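Local coordinates for high affinity transport system protein p37 (Mycoplasma hyorhinis, PDB 3EKI) that binds thiamine diphosphate as the extracytoplasmic lipoprotein of a high-affinity transport system, at residues Thr185-Ala188 with Ser189-Asp192; Lys196-Gly199 with Asn200-Gln203; Glu325-Ala328 with Asn329-Met332. One frame throughout, in Å; residues are numbered along the deposited sequence.

Contact 1 of 3, residues Thr185-Ala188 with Ser189-Asp192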
loop_
_atom_site.group_PDB
_atom_site.type_symbol
_atom_site.label_atom_id
_atom_site.label_comp_id
_atom_site.label_asym_id
_atom_site.label_seq_id
_atom_site.Cartn_x
_atom_site.Cartn_y
_atom_site.Cartn_z
ATOM N N THR A 185 -23.445 6.256 5.167
ATOM C CA THR A 185 -23.304 7.544 4.478
ATOM C C THR A 185 -22.766 7.229 3.091
ATOM O O THR A 185 -21.536 7.027 2.964
ATOM C CB THR A 185 -22.376 8.481 5.260
ATOM O OG1 THR A 185 -22.969 8.832 6.503
ATOM C CG2 THR A 185 -22.135 9.785 4.498
ATOM N N PRO A 186 -23.597 7.091 2.079
ATOM C CA PRO A 186 -23.160 6.490 0.817
ATOM C C PRO A 186 -22.018 7.250 0.139
ATOM O O PRO A 186 -22.100 8.444 -0.097
ATOM C CB PRO A 186 -24.393 6.537 -0.086
ATOM C CG PRO A 186 -25.533 6.985 0.730
ATOM C CD PRO A 186 -25.041 7.458 2.047
ATOM N N TYR A 187 -20.925 6.543 -0.204
ATOM C CA TYR A 187 -19.802 7.145 -0.906
ATOM C C TYR A 187 -20.187 7.973 -2.122
ATOM O O TYR A 187 -19.608 9.048 -2.361
ATOM C CB TYR A 187 -18.875 5.987 -1.294
ATOM C CG TYR A 187 -17.728 6.302 -2.220
ATOM C CD1 TYR A 187 -17.840 6.014 -3.577
ATOM C CD2 TYR A 187 -16.552 6.868 -1.741
ATOM C CE1 TYR A 187 -16.789 6.296 -4.460
ATOM C CE2 TYR A 187 -15.504 7.139 -2.624
ATOM C CZ TYR A 187 -15.638 6.856 -3.955
ATOM O OH TYR A 187 -14.613 7.105 -4.866
ATOM N N ALA A 188 -21.157 7.537 -2.917
ATOM C CA ALA A 188 -21.598 8.242 -4.118
ATOM C C ALA A 188 -22.119 9.642 -3.823
ATOM O O ALA A 188 -22.191 10.481 -4.733
ATOM C CB ALA A 188 -22.687 7.457 -4.825
ATOM N N SER A 189 -22.476 9.913 -2.582
ATOM C CA SER A 189 -23.029 11.235 -2.266
ATOM C C SER A 189 -22.072 12.058 -1.428
ATOM O O SER A 189 -22.360 13.197 -1.068
ATOM C CB SER A 189 -24.410 11.079 -1.616
ATOM O OG SER A 189 -25.343 10.721 -2.644
ATOM N N TRP A 190 -20.885 11.507 -1.138
ATOM C CA TRP A 190 -19.853 12.297 -0.488
ATOM C C TRP A 190 -19.518 13.537 -1.333
ATOM O O TRP A 190 -19.612 13.426 -2.541
ATOM C CB TRP A 190 -18.552 11.523 -0.331
ATOM C CG TRP A 190 -18.573 10.386 0.631
ATOM C CD1 TRP A 190 -19.635 9.860 1.302
ATOM C CD2 TRP A 190 -17.423 9.621 1.028
ATOM N NE1 TRP A 190 -19.202 8.825 2.083
ATOM C CE2 TRP A 190 -17.849 8.651 1.936
ATOM C CE3 TRP A 190 -16.058 9.669 0.693
ATOM C CZ2 TRP A 190 -16.993 7.723 2.527
ATOM C CZ3 TRP A 190 -15.214 8.751 1.286
ATOM C CH2 TRP A 190 -15.678 7.792 2.195
ATOM N N THR A 191 -19.155 14.612 -0.643
ATOM C CA THR A 191 -18.742 15.790 -1.404
ATOM C C THR A 191 -17.306 16.133 -1.010
ATOM O O THR A 191 -16.801 15.742 0.025
ATOM C CB THR A 191 -19.653 17.013 -1.199
ATOM O OG1 THR A 191 -19.454 17.551 0.100
ATOM C CG2 THR A 191 -21.137 16.620 -1.293
ATOM N N ASP A 192 -16.681 16.888 -1.919
ATOM C CA ASP A 192 -15.329 17.325 -1.634
ATOM C C ASP A 192 -15.288 18.066 -0.317
ATOM O O ASP A 192 -14.366 17.927 0.479
ATOM C CB ASP A 192 -14.819 18.245 -2.742
ATOM C CG ASP A 192 -14.616 17.522 -4.051
ATOM O OD1 ASP A 192 -14.796 16.290 -4.047
ATOM O OD2 ASP A 192 -14.290 18.203 -5.052
#

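Contact 2 of 3, residues Lys196-Gly199 with Asn200-Gln203. With TPP (thiamine diphosphate), chain B.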
loop_
_atom_site.group_PDB
_atom_site.type_symbol
_atom_site.label_atom_id
_atom_site.label_comp_id
_atom_site.label_asym_id
_atom_site.label_seq_id
_atom_site.Cartn_x
_atom_site.Cartn_y
_atom_site.Cartn_z
ATOM N N LYS A 196 -13.779 16.433 3.036
ATOM C CA LYS A 196 -12.503 17.144 2.986
ATOM C C LYS A 196 -11.509 16.565 1.980
ATOM O O LYS A 196 -10.371 16.222 2.313
ATOM C CB LYS A 196 -11.933 17.192 4.404
ATOM C CG LYS A 196 -12.841 17.930 5.383
ATOM C CD LYS A 196 -12.482 17.610 6.822
ATOM C CE LYS A 196 -12.914 18.716 7.778
ATOM N NZ LYS A 196 -13.334 18.159 9.100
ATOM N N TRP A 197 -11.932 16.453 0.735
ATOM C CA TRP A 197 -11.080 16.062 -0.360
ATOM C C TRP A 197 -10.010 17.145 -0.546
ATOM O O TRP A 197 -10.353 18.326 -0.621
ATOM C CB TRP A 197 -11.886 15.883 -1.635
ATOM C CG TRP A 197 -11.059 15.531 -2.821
ATOM C CD1 TRP A 197 -10.732 16.301 -3.893
ATOM C CD2 TRP A 197 -10.448 14.259 -3.038
ATOM N NE1 TRP A 197 -9.946 15.582 -4.767
ATOM C CE2 TRP A 197 -9.763 14.321 -4.255
ATOM C CE3 TRP A 197 -10.442 13.088 -2.282
ATOM C CZ2 TRP A 197 -9.050 13.238 -4.762
ATOM C CZ3 TRP A 197 -9.731 12.011 -2.794
ATOM C CH2 TRP A 197 -9.057 12.096 -4.007
ATOM N N ASN A 198 -8.744 16.776 -0.616
ATOM C CA ASN A 198 -7.700 17.805 -0.759
ATOM C C ASN A 198 -6.944 17.638 -2.076
ATOM O O ASN A 198 -5.835 18.157 -2.199
ATOM C CB ASN A 198 -6.731 17.734 0.402
ATOM C CG ASN A 198 -5.922 16.444 0.428
ATOM O OD1 ASN A 198 -6.083 15.561 -0.420
ATOM N ND2 ASN A 198 -5.054 16.343 1.430
ATOM N N GLY A 199 -7.554 16.908 -2.997
ATOM C CA GLY A 199 -6.997 16.555 -4.285
ATOM C C GLY A 199 -6.249 15.224 -4.254
ATOM O O GLY A 199 -6.016 14.645 -5.321
ATOM N N ASN A 200 -5.900 14.807 -3.053
ATOM C CA ASN A 200 -5.165 13.595 -2.747
ATOM C C ASN A 200 -6.004 12.498 -2.084
ATOM O O ASN A 200 -6.122 11.382 -2.597
ATOM C CB ASN A 200 -4.000 13.975 -1.825
ATOM C CG ASN A 200 -3.030 12.827 -1.645
ATOM O OD1 ASN A 200 -2.812 12.060 -2.587
ATOM N ND2 ASN A 200 -2.457 12.722 -0.462
ATOM N N VAL A 201 -6.570 12.814 -0.928
ATOM C CA VAL A 201 -7.397 11.955 -0.112
ATOM C C VAL A 201 -8.616 12.715 0.438
ATOM O O VAL A 201 -8.639 13.942 0.507
ATOM C CB VAL A 201 -6.674 11.397 1.129
ATOM C CG1 VAL A 201 -5.409 10.643 0.727
ATOM C CG2 VAL A 201 -6.359 12.500 2.104
ATOM N N TYR A 202 -9.594 11.910 0.839
ATOM C CA TYR A 202 -10.666 12.404 1.699
ATOM C C TYR A 202 -10.188 12.430 3.131
ATOM O O TYR A 202 -10.131 11.437 3.864
ATOM C CB TYR A 202 -11.878 11.495 1.538
ATOM C CG TYR A 202 -12.610 11.548 0.246
ATOM C CD1 TYR A 202 -13.367 12.695 -0.040
ATOM C CD2 TYR A 202 -12.610 10.537 -0.706
ATOM C CE1 TYR A 202 -14.058 12.790 -1.216
ATOM C CE2 TYR A 202 -13.306 10.621 -1.895
ATOM C CZ TYR A 202 -14.040 11.775 -2.145
ATOM O OH TYR A 202 -14.742 11.866 -3.312
ATOM N N GLN A 203 -9.765 13.618 3.605
ATOM C CA GLN A 203 -9.119 13.705 4.904
ATOM C C GLN A 203 -10.013 13.293 6.054
ATOM O O GLN A 203 -9.492 12.899 7.093
ATOM C CB GLN A 203 -8.599 15.129 5.150
ATOM C CG GLN A 203 -7.675 15.620 4.038
ATOM C CD GLN A 203 -7.277 17.068 4.336
ATOM O OE1 GLN A 203 -6.250 17.341 4.952
ATOM N NE2 GLN A 203 -8.113 17.999 3.890
HETATM N "N1'" TPP B . -2.731 6.948 -0.042
HETATM C "C2'" TPP B . -2.558 7.750 -1.122
HETATM C CM2 TPP B . -2.725 9.263 -0.948
HETATM N "N3'" TPP B . -2.235 7.230 -2.319
HETATM C "C4'" TPP B . -1.987 5.897 -2.420
HETATM N "N4'" TPP B . -1.583 5.416 -3.599
HETATM C "C5'" TPP B . -2.216 5.042 -1.333
HETATM C "C6'" TPP B . -2.604 5.627 -0.134
HETATM C "C7'" TPP B . -2.057 3.514 -1.362
HETATM N N3 TPP B . -0.715 2.998 -1.039
HETATM C C2 TPP B . 0.429 3.633 -1.292
HETATM S S1 TPP B . 1.768 2.668 -0.715
HETATM C C5 TPP B . 0.703 1.395 -0.168
HETATM C C4 TPP B . -0.582 1.731 -0.547
HETATM C CM4 TPP B . -1.810 0.947 -0.035
HETATM C C6 TPP B . 1.180 0.069 0.436
HETATM C C7 TPP B . 1.725 -0.853 -0.658
HETATM O O7 TPP B . 0.652 -1.198 -1.559
HETATM P PA TPP B . 0.844 -1.678 -3.063
HETATM O O1A TPP B . -0.472 -1.614 -3.745
HETATM O O2A TPP B . 1.939 -0.894 -3.728
HETATM O O3A TPP B . 1.430 -3.142 -3.022
HETATM P PB TPP B . 0.589 -4.508 -2.935
HETATM O O1B TPP B . -0.182 -4.553 -1.651
HETATM O O2B TPP B . 1.702 -5.628 -2.997
HETATM O O3B TPP B . -0.307 -4.671 -4.236
HETATM O O HOH W 1 -2.486 14.542 1.833
#

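Contact 3 of 3, residues Glu325-Ala328 with Asn329-Met332. With CA (calcium ion), chain E.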
loop_
_atom_site.group_PDB
_atom_site.type_symbol
_atom_site.label_atom_id
_atom_site.label_comp_id
_atom_site.label_asym_id
_atom_site.label_seq_id
_atom_site.Cartn_x
_atom_site.Cartn_y
_atom_site.Cartn_z
ATOM N N GLU A 325 -19.255 2.470 -8.415
ATOM C CA GLU A 325 -20.678 2.529 -8.797
ATOM C C GLU A 325 -21.283 1.140 -8.890
ATOM O O GLU A 325 -20.679 0.203 -9.409
ATOM C CB GLU A 325 -20.820 3.262 -10.135
ATOM C CG GLU A 325 -22.264 3.495 -10.542
ATOM C CD GLU A 325 -22.430 4.678 -11.473
ATOM O OE1 GLU A 325 -21.995 5.798 -11.122
ATOM O OE2 GLU A 325 -23.002 4.472 -12.562
ATOM N N THR A 326 -22.515 1.001 -8.406
ATOM C CA THR A 326 -23.302 -0.220 -8.465
ATOM C C THR A 326 -24.684 0.076 -9.073
ATOM O O THR A 326 -25.084 1.237 -9.102
ATOM C CB THR A 326 -23.557 -0.854 -7.082
ATOM O OG1 THR A 326 -24.106 0.159 -6.211
ATOM C CG2 THR A 326 -22.289 -1.341 -6.394
ATOM N N LYS A 327 -25.340 -0.981 -9.517
ATOM C CA LYS A 327 -26.709 -0.880 -9.993
ATOM C C LYS A 327 -27.575 -0.341 -8.856
ATOM O O LYS A 327 -27.271 -0.331 -7.678
ATOM C CB LYS A 327 -27.219 -2.217 -10.511
ATOM C CG LYS A 327 -26.577 -2.584 -11.854
ATOM C CD LYS A 327 -26.757 -4.067 -12.125
ATOM C CE LYS A 327 -25.884 -4.515 -13.291
ATOM N NZ LYS A 327 -26.609 -5.520 -14.122
ATOM N N ALA A 328 -28.726 0.158 -9.293
ATOM C CA ALA A 328 -29.655 0.831 -8.423
ATOM C C ALA A 328 -30.059 -0.035 -7.252
ATOM O O ALA A 328 -30.078 0.476 -6.125
ATOM C CB ALA A 328 -30.895 1.207 -9.235
ATOM N N ASN A 329 -30.366 -1.310 -7.506
ATOM C CA ASN A 329 -30.810 -2.086 -6.329
ATOM C C ASN A 329 -29.729 -2.989 -5.758
ATOM O O ASN A 329 -30.007 -3.955 -5.028
ATOM C CB ASN A 329 -32.054 -2.892 -6.702
ATOM C CG ASN A 329 -31.707 -4.113 -7.527
ATOM O OD1 ASN A 329 -30.820 -4.027 -8.372
ATOM N ND2 ASN A 329 -32.410 -5.205 -7.249
ATOM N N GLU A 330 -28.459 -2.660 -6.025
ATOM C CA GLU A 330 -27.341 -3.398 -5.450
ATOM C C GLU A 330 -26.495 -2.471 -4.595
ATOM O O GLU A 330 -26.541 -1.255 -4.727
ATOM C CB GLU A 330 -26.497 -4.051 -6.550
ATOM C CG GLU A 330 -27.348 -4.938 -7.441
ATOM C CD GLU A 330 -26.591 -5.792 -8.427
ATOM O OE1 GLU A 330 -25.349 -5.686 -8.474
ATOM O OE2 GLU A 330 -27.256 -6.570 -9.156
ATOM N N LYS A 331 -25.730 -3.048 -3.684
ATOM C CA LYS A 331 -24.837 -2.359 -2.809
ATOM C C LYS A 331 -23.514 -3.155 -2.810
ATOM O O LYS A 331 -23.484 -4.361 -2.981
ATOM C CB LYS A 331 -25.309 -2.277 -1.359
ATOM C CG LYS A 331 -26.744 -1.922 -1.067
ATOM C CD LYS A 331 -26.962 -1.782 0.430
ATOM C CE LYS A 331 -26.992 -3.139 1.124
ATOM N NZ LYS A 331 -27.999 -4.058 0.524
ATOM N N MET A 332 -22.452 -2.427 -2.559
ATOM C CA MET A 332 -21.133 -2.971 -2.296
ATOM C C MET A 332 -20.736 -2.659 -0.864
ATOM O O MET A 332 -20.866 -1.512 -0.413
ATOM C CB MET A 332 -20.181 -2.302 -3.272
ATOM C CG MET A 332 -18.879 -2.991 -3.545
ATOM S SD MET A 332 -17.974 -2.132 -4.869
ATOM C CE MET A 332 -16.312 -2.598 -4.367
HETATM CA CA CA E . -26.334 0.815 -5.683
HETATM O O HOH W 2 -23.962 -3.401 -9.331
HETATM O O HOH W 3 -28.280 1.634 -4.805
HETATM O O HOH W 4 -25.267 1.604 -3.761
#

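Contact 1 of 3, residues Thr185-Ala188 with Ser189-Asp192
Trp190 folds its indole back over Tyr187 at the end of a single 3-10 turn, in the loop that follows helix 170-184. The two aromatic side chains cross at about a right angle. Tyr187 turns its edge toward the face of the indole, an edge-to-face (T-shaped) pair with ring planes 66° apart, and CD2 of Tyr187 comes within 3.7 Å of CE3 of Trp190. The backbone serves the same face: Tyr187 CA sits over the five-membered ring as a CH-pi contact, 3.5 Å from its centroid. Trp190 gets there because its CG lies beside its own backbone N (chi1 -69°), which swings the ring back along the preceding chain. The turn beneath is closed by two i to i+3 bonds, Ser189 N to Pro186 O at 2.9 Å and Trp190 N to Tyr187 O at 3.0 Å. The loop after strand 304-308 covers the pair: Asn317 ND2 bonds to the carbonyls of both Tyr187 and Trp190, and Thr315 O bonds to the Tyr187 hydroxyl; within its own loop Trp190 stacks with His195. At the pyrrole edge of the indole, the methyl CG2 of Thr185 lies 3.9 Å from NE1 of Trp190. That nitrogen donates to Thr185 O at 3.1 Å, the oxygen lying 16° out of the indole plane and the nitrogen well above the carbonyl plane.

Contact 2 of 3, residues Lys196-Gly199 with Asn200-Gln203
Trp197 sets CG anti to its backbone N (chi1 178°), which sends the indole to the side of Tyr202, while Asn198 tucks CG between its backbone N and carbonyl carbon (chi1 66°), directing OD1 at the backbone ahead. They sit in a tight, hairpin-like antiparallel reversal with a single beta bridge, in which Trp197 and Tyr202 form the non-hydrogen-bonded pair. Bonds flank this pair on either side, Gln203 N to Lys196 O at 3.0 Å and Asn198 N to Val201 O at 3.1 Å. OD1 of Asn198 accepts from Asn200 N at 2.7 Å, an Asx turn, and also from Val201 N at 2.8 Å, the two arriving from opposite faces of the amide plane. The two bonds fix the rotation of the Asn198 amide and satisfy both N-H groups where the chain turns at Gly199, whose phi is positive. Trp197 points its edge at the face of Tyr202, with planes 55° apart; CE3 of Trp197 stands 3.5 Å above the plane of the tyrosine ring, over its centre. The backbone of Gly199 and Asn200 lies over one face of the indole, which also stacks with His316, and the Tyr202 hydroxyl bonds to Asn317 N. The Lys196 carbonyl receives a second donor, Gln203 NE2, from the face opposite to the backbone bond, with the oxygen lying in the plane of the glutamine amide. Asn200 and Val201 both touch the pyrimidine methyl of thiamine diphosphate, OD1 of Asn200 at 3.2 Å and CG1 of Val201 at 3.5 Å from CM2, so the turn lines the pocket. Asn200 ND2 donates to Pro377 O and to a water that also takes Asn198 ND2.

Contact 3 of 3, residues Glu325-Ala328 with Asn329-Met332
Lys327 O is gripped twice: the calcium ion binds it at 2.5 Å, and Glu330 N donates to it at 3.1 Å with a fairly straight N-H (162°), approaching from well above the carbonyl plane. The metal draws Glu330 O and Thr326 OG1 to the same centre, so three oxygens of one short run of chain converge on it, Glu330 O at 2.3 Å and Thr326 OG1 at 2.4 Å. Thr326 can offer its hydroxyl because OG1 stands between the backbone N and the carbonyl carbon (chi1 52°). Its methyl faces elsewhere, CG2 resting 3.9 Å from CB of Met332. Two waters join the protein oxygens on the ion, and one of them also donates to Ala328 O. The Glu330 N bond closes a type I beta turn from Lys327 to Glu330, and the ion joins both ends of that turn to Thr326 just before it. The chain then runs into strand 331-337, an outermost strand of the mixed sheet, which pairs with strand 217-223. The side chains of Lys327 and Glu330 lie side by side, pointing the same way, with CD of Lys327 3.9 Å from OE2 of Glu330. Their charged ends do not meet; the ammonium group instead pairs with Asp300 in a salt bridge. Beyond the turn, Met332 directs CB at the Thr326 methyl, and its side chain packs on Trp220 and Phe324. A further water accepts from Lys327 N at 2.8 Å and lies 2.8 Å from OE1 of Glu330.

How the contacts relate
Contacts 1, 2 and 3 follow one another along the chain. The first two share the loop between helix 170-184 and strand 206-207, centres about 13 Å apart, and they touch: Asp192 O and Trp197 N lie 2.9 Å apart, a probable hydrogen bond, and Trp190 CZ3 meets Tyr202 CD2 at 3.7 Å. The loop after strand 304-308, which supplies Asn317 to both, runs on into contact 3 and strand 331-337 of the mixed sheet. Centre to centre, contact 3 is about 14 Å from contact 1 and about 24 Å from contact 2, touching neither. Only contact 2 meets thiamine diphosphate directly; contact 1 packs against that pocket-lining turn, and the calcium site of contact 3 lies further from the chain's centre.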